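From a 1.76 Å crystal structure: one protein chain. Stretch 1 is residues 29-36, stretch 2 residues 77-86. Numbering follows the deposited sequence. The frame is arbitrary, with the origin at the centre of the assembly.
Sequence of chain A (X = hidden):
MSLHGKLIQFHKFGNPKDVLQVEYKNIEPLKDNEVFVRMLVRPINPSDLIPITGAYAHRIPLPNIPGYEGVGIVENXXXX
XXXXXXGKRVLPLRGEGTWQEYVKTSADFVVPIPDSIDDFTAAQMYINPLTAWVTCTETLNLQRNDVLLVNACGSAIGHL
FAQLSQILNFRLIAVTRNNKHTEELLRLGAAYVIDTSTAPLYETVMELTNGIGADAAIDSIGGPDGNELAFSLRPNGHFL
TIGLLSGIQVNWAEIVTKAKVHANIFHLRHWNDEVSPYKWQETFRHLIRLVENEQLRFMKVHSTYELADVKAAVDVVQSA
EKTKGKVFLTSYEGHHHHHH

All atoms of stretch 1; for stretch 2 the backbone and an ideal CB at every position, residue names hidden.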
# COMPACT_ATOMS: atom_id res chain seq x y z
N PRO A 29 6.66 30.38 1.96
CA PRO A 29 7.22 30.24 3.31
C PRO A 29 6.56 29.11 4.10
O PRO A 29 5.39 28.79 3.87
CB PRO A 29 6.89 31.59 3.96
CG PRO A 29 6.89 32.56 2.84
CD PRO A 29 6.28 31.78 1.68
N LEU A 30 7.31 28.53 5.03
CA LEU A 30 6.83 27.39 5.83
C LEU A 30 5.95 27.83 6.99
O LEU A 30 6.21 28.85 7.61
CB LEU A 30 8.02 26.61 6.39
CG LEU A 30 9.06 26.06 5.41
CD1 LEU A 30 10.04 25.18 6.16
CD2 LEU A 30 8.40 25.28 4.30
N LYS A 31 4.90 27.05 7.28
CA LYS A 31 4.03 27.31 8.43
C LYS A 31 4.68 26.76 9.69
O LYS A 31 5.63 25.97 9.60
CB LYS A 31 2.63 26.71 8.22
CG LYS A 31 1.87 27.27 7.02
CD LYS A 31 0.82 26.24 6.54
CE LYS A 31 0.73 26.18 5.01
NZ LYS A 31 -0.41 26.96 4.46
N ASP A 32 4.18 27.17 10.86
CA ASP A 32 4.83 26.85 12.13
C ASP A 32 5.20 25.39 12.42
O ASP A 32 6.26 25.14 13.01
CB ASP A 32 4.02 27.39 13.32
CG ASP A 32 3.92 28.91 13.34
OD1 ASP A 32 4.92 29.57 12.97
OD2 ASP A 32 2.84 29.43 13.74
N ASN A 33 4.33 24.44 12.05
CA ASN A 33 4.61 23.03 12.37
C ASN A 33 4.99 22.19 11.14
O ASN A 33 4.96 20.96 11.21
CB ASN A 33 3.43 22.37 13.14
CG ASN A 33 3.89 21.19 14.05
OD1 ASN A 33 4.95 21.25 14.72
ND2 ASN A 33 3.09 20.11 14.09
N GLU A 34 5.40 22.85 10.06
CA GLU A 34 5.69 22.15 8.78
C GLU A 34 7.15 21.71 8.64
O GLU A 34 8.07 22.34 9.18
CB GLU A 34 5.38 23.04 7.59
CG GLU A 34 3.92 23.28 7.30
CD GLU A 34 3.69 23.95 5.95
OE1 GLU A 34 4.38 24.94 5.60
OE2 GLU A 34 2.79 23.46 5.23
N VAL A 35 7.34 20.63 7.89
CA VAL A 35 8.68 20.12 7.59
C VAL A 35 8.77 20.15 6.05
O VAL A 35 7.81 19.79 5.39
CB VAL A 35 8.88 18.70 8.19
CG1 VAL A 35 10.21 18.09 7.77
CG2 VAL A 35 8.80 18.80 9.74
N PHE A 36 9.91 20.59 5.51
CA PHE A 36 10.08 20.82 4.08
C PHE A 36 11.15 19.84 3.59
O PHE A 36 12.31 19.90 4.04
CB PHE A 36 10.50 22.30 3.89
CG PHE A 36 10.77 22.69 2.46
CD1 PHE A 36 9.73 22.92 1.60
CD2 PHE A 36 12.08 22.86 2.00
CE1 PHE A 36 9.97 23.30 0.29
CE2 PHE A 36 12.34 23.23 0.70
CZ PHE A 36 11.28 23.46 -0.16
N UNK A 77 12.54 23.57 8.31
CA UNK A 77 11.39 23.31 9.17
C UNK A 77 10.79 24.65 9.60
O UNK A 77 11.48 25.68 9.59
CB UNK A 77 11.79 22.47 10.39
N UNK A 78 9.51 24.63 9.96
CA UNK A 78 8.82 25.82 10.45
C UNK A 78 9.17 26.17 11.89
O UNK A 78 9.84 25.41 12.59
CB UNK A 78 7.31 25.62 10.33
N UNK A 79 8.68 27.33 12.33
CA UNK A 79 9.11 27.93 13.61
C UNK A 79 9.05 27.04 14.85
O UNK A 79 9.90 27.16 15.73
CB UNK A 79 8.25 29.17 13.88
N UNK A 80 8.07 26.15 14.92
CA UNK A 80 7.85 25.35 16.14
C UNK A 80 8.53 23.99 16.12
O UNK A 80 8.37 23.21 17.05
CB UNK A 80 6.35 25.15 16.36
N UNK A 81 9.28 23.70 15.05
CA UNK A 81 9.87 22.39 14.85
C UNK A 81 11.36 22.44 15.19
O UNK A 81 12.04 23.43 14.91
CB UNK A 81 9.66 21.91 13.41
N UNK A 82 11.85 21.34 15.77
CA UNK A 82 13.27 21.20 16.08
C UNK A 82 14.13 21.24 14.82
O UNK A 82 13.89 20.49 13.86
CB UNK A 82 13.52 19.89 16.84
N UNK A 83 15.14 22.12 14.82
CA UNK A 83 15.97 22.31 13.63
C UNK A 83 17.00 21.20 13.46
O UNK A 83 17.65 21.13 12.42
CB UNK A 83 16.68 23.66 13.70
N UNK A 84 17.13 20.34 14.48
CA UNK A 84 17.98 19.12 14.41
C UNK A 84 17.49 18.16 13.35
O UNK A 84 18.22 17.28 12.92
CB UNK A 84 18.01 18.40 15.76
N UNK A 85 16.23 18.32 12.96
CA UNK A 85 15.63 17.51 11.92
C UNK A 85 16.24 17.81 10.56
O UNK A 85 16.24 16.95 9.69
CB UNK A 85 14.12 17.74 11.88
N UNK A 86 16.76 19.02 10.36
CA UNK A 86 17.33 19.36 9.07
C UNK A 86 18.49 18.42 8.73
O UNK A 86 19.34 18.14 9.56
CB UNK A 86 17.80 20.82 9.06

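Position 77 lies in extended conformation, phi/psi -138/156, paired with Val 35 in an antiparallel, non-hydrogen-bonded register at a CA-CA distance of 4.5 Å. Its CB leaves on the same face of the sheet as the side chain of Val 35, and the ideal CB sits 4.8 Å from Val 35 CG2. An apolar neighbour is wanted; a beta-branched residue favours the extended backbone, though leucine or alanine could also be accommodated by what is visible. The deposited residue is Val 77, whose CG1 comes to 4.1 Å from Val 35 CG2. Its backbone takes part too, with CA 3.5 Å from Glu 34 O in a CA-H...O contact.

Position 78 leaves little choice. An ideal CB there would stand 1.9 Å from Lys 31 O and 2.9 Å from Asp 32 O, both clashes, so every residue with a CB is excluded while the backbone stays in place. Phi/psi of -77/173 is open to other residues; contact rather than torsion sets the rule. Gly 78 fills it, and its bare CA approaches Lys 31 O to 3.3 Å in a CA-H...O contact. Gly 78 N donates to Glu 34 O at 2.8 Å. Within stretch 1, Lys 31 O also accepts from Glu 34 N, closing the turn against which the glycine packs.

Position 79 is the second residue of a type I turn running from 78 to 81, and its CB points sideways, 3.5 Å from Asp 32 OD1. A small residue would suit, and serine or a positively charged side chain could answer the carboxylate. The choice is Ala 79, which makes no polar reply through its side chain; instead its N donates to a water, 2.9 Å from the water O, and that water donates to Leu 30 O at 3.1 Å.

At position 80 the backbone N faces Asp 32 O, while CB points toward stretch 1, 3.3 Å from that same oxygen. The route beyond runs alongside the Asp 32 side chain, where a long aliphatic, a polar chain or a flat ring could lie. Phe 80 takes the ring. Its N donates to Asp 32 O at 2.8 Å, and Asp 32 CB rests over one ring face, 3.8 Å from the centroid of the Phe 80 ring, a CH-pi contact.

Position 81 closes the turn, its N bonded to Gly 78 O at 3.0 Å. CB points toward stretch 1, 4.9 Å from Val 35 CG2, so a medium apolar residue fits. Val 81 reaches both ways: CG1 is 4.1 Å from Val 35 CG2, and CG2 is 3.7 Å from Glu 34 O.

Positions 82, 83 and 84 have no stretch 1 atom near CB, and many polar residues would serve; they are Ser 82, Arg 83 and Glu 84. Position 85 points toward stretch 1 from farther off, asking for a longer apolar chain: Leu 85 CD2 reaches Val 35 CG2 at 3.9 Å. Position 86, directed sideways, is unconstrained here and holds Ile 86.

Stretch 2, residues 77-86: VGAFVSRELI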
# COMPACT_ATOMS: atom_id res chain seq x y z
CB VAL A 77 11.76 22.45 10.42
CG1 VAL A 77 12.27 21.04 10.01
CG2 VAL A 77 12.79 23.16 11.34
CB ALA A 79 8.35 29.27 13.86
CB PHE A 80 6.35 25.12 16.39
CG PHE A 80 5.57 26.37 16.71
CD1 PHE A 80 6.22 27.58 16.99
CD2 PHE A 80 4.18 26.32 16.76
CE1 PHE A 80 5.48 28.73 17.29
CE2 PHE A 80 3.43 27.47 17.07
CZ PHE A 80 4.08 28.67 17.34
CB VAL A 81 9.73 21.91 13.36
CG1 VAL A 81 10.29 20.50 13.20
CG2 VAL A 81 8.28 21.98 12.90
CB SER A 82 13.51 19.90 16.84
OG SER A 82 14.89 19.74 17.08
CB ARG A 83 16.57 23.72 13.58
CG ARG A 83 15.52 24.82 13.40
CD ARG A 83 16.11 26.19 13.06
NE ARG A 83 16.81 26.22 11.77
CZ ARG A 83 16.22 26.42 10.59
NH1 ARG A 83 14.91 26.60 10.49
NH2 ARG A 83 16.96 26.44 9.49
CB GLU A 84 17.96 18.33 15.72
CG GLU A 84 17.78 19.13 17.00
CD GLU A 84 19.05 19.76 17.51
OE1 GLU A 84 19.17 19.94 18.75
OE2 GLU A 84 19.94 20.09 16.68
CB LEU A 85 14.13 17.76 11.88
CG LEU A 85 13.19 16.61 11.50
CD1 LEU A 85 13.36 15.37 12.38
CD2 LEU A 85 11.74 17.10 11.57
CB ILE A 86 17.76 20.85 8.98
CG1 ILE A 86 16.51 21.73 9.02
CG2 ILE A 86 18.54 21.10 7.71
CD1 ILE A 86 16.76 23.15 9.39
O HOH W 1 7.28 29.00 10.48
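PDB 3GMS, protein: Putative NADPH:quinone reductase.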